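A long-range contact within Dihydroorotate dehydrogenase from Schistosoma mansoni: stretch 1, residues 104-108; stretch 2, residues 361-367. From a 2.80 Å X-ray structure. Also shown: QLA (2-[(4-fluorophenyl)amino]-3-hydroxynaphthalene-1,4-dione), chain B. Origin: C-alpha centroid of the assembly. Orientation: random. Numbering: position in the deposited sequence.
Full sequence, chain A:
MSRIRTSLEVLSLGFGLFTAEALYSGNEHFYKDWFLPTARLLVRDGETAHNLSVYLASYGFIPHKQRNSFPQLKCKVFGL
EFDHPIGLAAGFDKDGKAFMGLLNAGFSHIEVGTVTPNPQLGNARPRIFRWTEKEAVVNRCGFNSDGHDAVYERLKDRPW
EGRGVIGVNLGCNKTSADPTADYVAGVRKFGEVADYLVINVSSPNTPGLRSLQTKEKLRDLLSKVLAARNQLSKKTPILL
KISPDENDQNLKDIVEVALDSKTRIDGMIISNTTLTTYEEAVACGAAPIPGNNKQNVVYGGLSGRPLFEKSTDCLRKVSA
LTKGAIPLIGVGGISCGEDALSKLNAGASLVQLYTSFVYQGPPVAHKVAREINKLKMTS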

# COMPACT_ATOMS: atom_id res chain seq x y z
N ASN A 104 9.51 -13.59 -4.96
CA ASN A 104 9.54 -14.85 -5.69
C ASN A 104 8.15 -15.35 -6.04
O ASN A 104 8.00 -16.15 -6.97
N ALA A 105 7.12 -14.89 -5.32
CA ALA A 105 5.76 -15.36 -5.58
C ALA A 105 5.21 -14.81 -6.89
O ALA A 105 4.33 -15.44 -7.49
N GLY A 106 5.68 -13.65 -7.34
CA GLY A 106 5.21 -13.09 -8.59
C GLY A 106 5.16 -11.58 -8.62
O GLY A 106 5.19 -10.98 -9.70
N PHE A 107 5.07 -10.95 -7.45
CA PHE A 107 5.05 -9.49 -7.39
C PHE A 107 6.39 -8.92 -7.81
O PHE A 107 7.45 -9.44 -7.46
N SER A 108 6.34 -7.82 -8.58
CA SER A 108 7.56 -7.18 -9.03
C SER A 108 8.16 -6.26 -7.98
O SER A 108 9.37 -5.99 -8.03
N GLY A 361 -5.05 -15.49 -3.50
CA GLY A 361 -3.82 -16.19 -3.18
C GLY A 361 -2.63 -15.74 -3.99
O GLY A 361 -2.66 -14.71 -4.68
N PRO A 362 -1.54 -16.51 -3.93
CA PRO A 362 -0.31 -16.15 -4.64
C PRO A 362 -0.50 -15.97 -6.13
O PRO A 362 0.07 -15.02 -6.70
N PRO A 363 -1.25 -16.83 -6.83
CA PRO A 363 -1.35 -16.68 -8.30
C PRO A 363 -1.87 -15.32 -8.75
O PRO A 363 -1.69 -14.98 -9.93
N VAL A 364 -2.46 -14.52 -7.86
CA VAL A 364 -3.01 -13.22 -8.26
C VAL A 364 -1.93 -12.30 -8.83
O VAL A 364 -2.24 -11.39 -9.60
N ALA A 365 -0.67 -12.53 -8.47
CA ALA A 365 0.41 -11.68 -8.96
C ALA A 365 0.60 -11.84 -10.47
O ALA A 365 0.57 -10.86 -11.22
N HIS A 366 0.79 -13.09 -10.92
CA HIS A 366 0.97 -13.35 -12.35
C HIS A 366 -0.34 -13.43 -13.11
O HIS A 366 -0.34 -13.21 -14.33
N LYS A 367 -1.45 -13.74 -12.44
CA LYS A 367 -2.74 -13.79 -13.11
C LYS A 367 -3.06 -12.46 -13.78
O LYS A 367 -3.34 -12.40 -14.98

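No direct hydrogen bond joins these two stretches, more than 250 residues apart in sequence; their polar link is a single water. The water donates to Ala105 O (2.8 Å) and Pro362 O (2.9 Å) and accepts from His366 N (3.1 Å), bridging two carbonyl oxygens, Ala105 O and Pro362 O, 4.4 Å apart, which as acceptors cannot bond each other directly.

The example illustrates how a glycine admits a close backbone approach. Gly106 follows a weakly bonded helix, closing it with a Schellman motif, with a positive phi and backbone angles at which a CB would be jammed against Ala105 O, which by itself calls for glycine; its CA comes within 5.0 Å of the CA of Ala365. A CB here would point toward the second stretch and clash with Ala365 CB and His366 ND1. Into this space Ala365 directs its methyl, with CB 3.5 Å from Gly106 C.

The same methyl, Ala365 CB, sits over one face of the Phe107 ring, 3.9 Å from the ring centroid and almost on the ring normal, a CH-pi contact. The CA-to-CB bond of Phe107 points away from the second stretch, but its m rotamer brings the ring back, so that Phe107 CZ also reaches Val364 CG1 (p rotamer) at 4.2 Å. His366, chi1 -87°, turns its ring edge to Gly106, with His366 CE1 3.4 Å from Gly106 O, while NE2 is hydrogen-bonded elsewhere in the structure. Pro362 also borders the ligand, its CD 3.2 Å from QLA F1.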

# COMPACT_ATOMS: atom_id res chain seq x y z
CB ASN A 104 10.28 -15.92 -4.88
CG ASN A 104 11.74 -15.55 -4.62
OD1 ASN A 104 12.40 -14.96 -5.47
ND2 ASN A 104 12.24 -15.92 -3.44
CB ALA A 105 4.85 -14.97 -4.42
CB PHE A 107 4.70 -9.02 -5.98
CG PHE A 107 3.29 -9.31 -5.57
CD1 PHE A 107 2.23 -8.61 -6.13
CD2 PHE A 107 3.02 -10.27 -4.60
CE1 PHE A 107 0.93 -8.87 -5.75
CE2 PHE A 107 1.72 -10.53 -4.22
CZ PHE A 107 0.67 -9.83 -4.79
CB SER A 108 7.31 -6.39 -10.32
OG SER A 108 6.39 -5.33 -10.08
CB PRO A 362 0.63 -17.32 -4.33
CG PRO A 362 0.16 -17.83 -3.02
CD PRO A 362 -1.34 -17.65 -3.01
CB PRO A 363 -2.32 -17.80 -8.71
CG PRO A 363 -2.15 -18.83 -7.67
CD PRO A 363 -1.96 -18.05 -6.40
CB VAL A 364 -3.73 -12.55 -7.06
CG1 VAL A 364 -2.72 -11.93 -6.10
CG2 VAL A 364 -4.72 -11.50 -7.55
CB ALA A 365 1.71 -11.99 -8.21
CB HIS A 366 1.76 -14.64 -12.55
CG HIS A 366 3.24 -14.46 -12.53
ND1 HIS A 366 3.85 -13.42 -11.86
CD2 HIS A 366 4.24 -15.16 -13.13
CE1 HIS A 366 5.16 -13.50 -12.03
NE2 HIS A 366 5.42 -14.54 -12.79
CB LYS A 367 -3.85 -14.16 -12.12
CG LYS A 367 -5.25 -14.12 -12.72
CD LYS A 367 -6.31 -13.90 -11.65
CE LYS A 367 -7.70 -13.86 -12.26
NZ LYS A 367 -8.72 -13.35 -11.30
C1 QLA B . -4.26 -12.03 5.21
O1 QLA B . -3.28 -11.31 5.20
C2 QLA B . -4.10 -13.48 4.88
O2 QLA B . -2.86 -13.89 4.67
C3 QLA B . -5.24 -14.31 4.78
O3 QLA B . -7.56 -14.59 5.30
C4 QLA B . -4.29 -15.97 3.19
C5 QLA B . -4.01 -15.10 2.15
C6 QLA B . -3.19 -15.49 1.10
C7 QLA B . -2.64 -16.74 1.14
C8 QLA B . -2.88 -17.62 2.15
C9 QLA B . -3.71 -17.23 3.19
C10 QLA B . -6.58 -13.80 5.24
C11 QLA B . -6.71 -12.37 5.57
C12 QLA B . -7.96 -11.86 5.90
C13 QLA B . -8.11 -10.52 6.21
C14 QLA B . -7.01 -9.68 6.19
C15 QLA B . -5.76 -10.17 5.87
C16 QLA B . -5.60 -11.52 5.56
F1 QLA B . -1.83 -17.13 0.11
N1 QLA B . -5.12 -15.55 4.27
O HOH W 1 1.97 -15.17 -8.95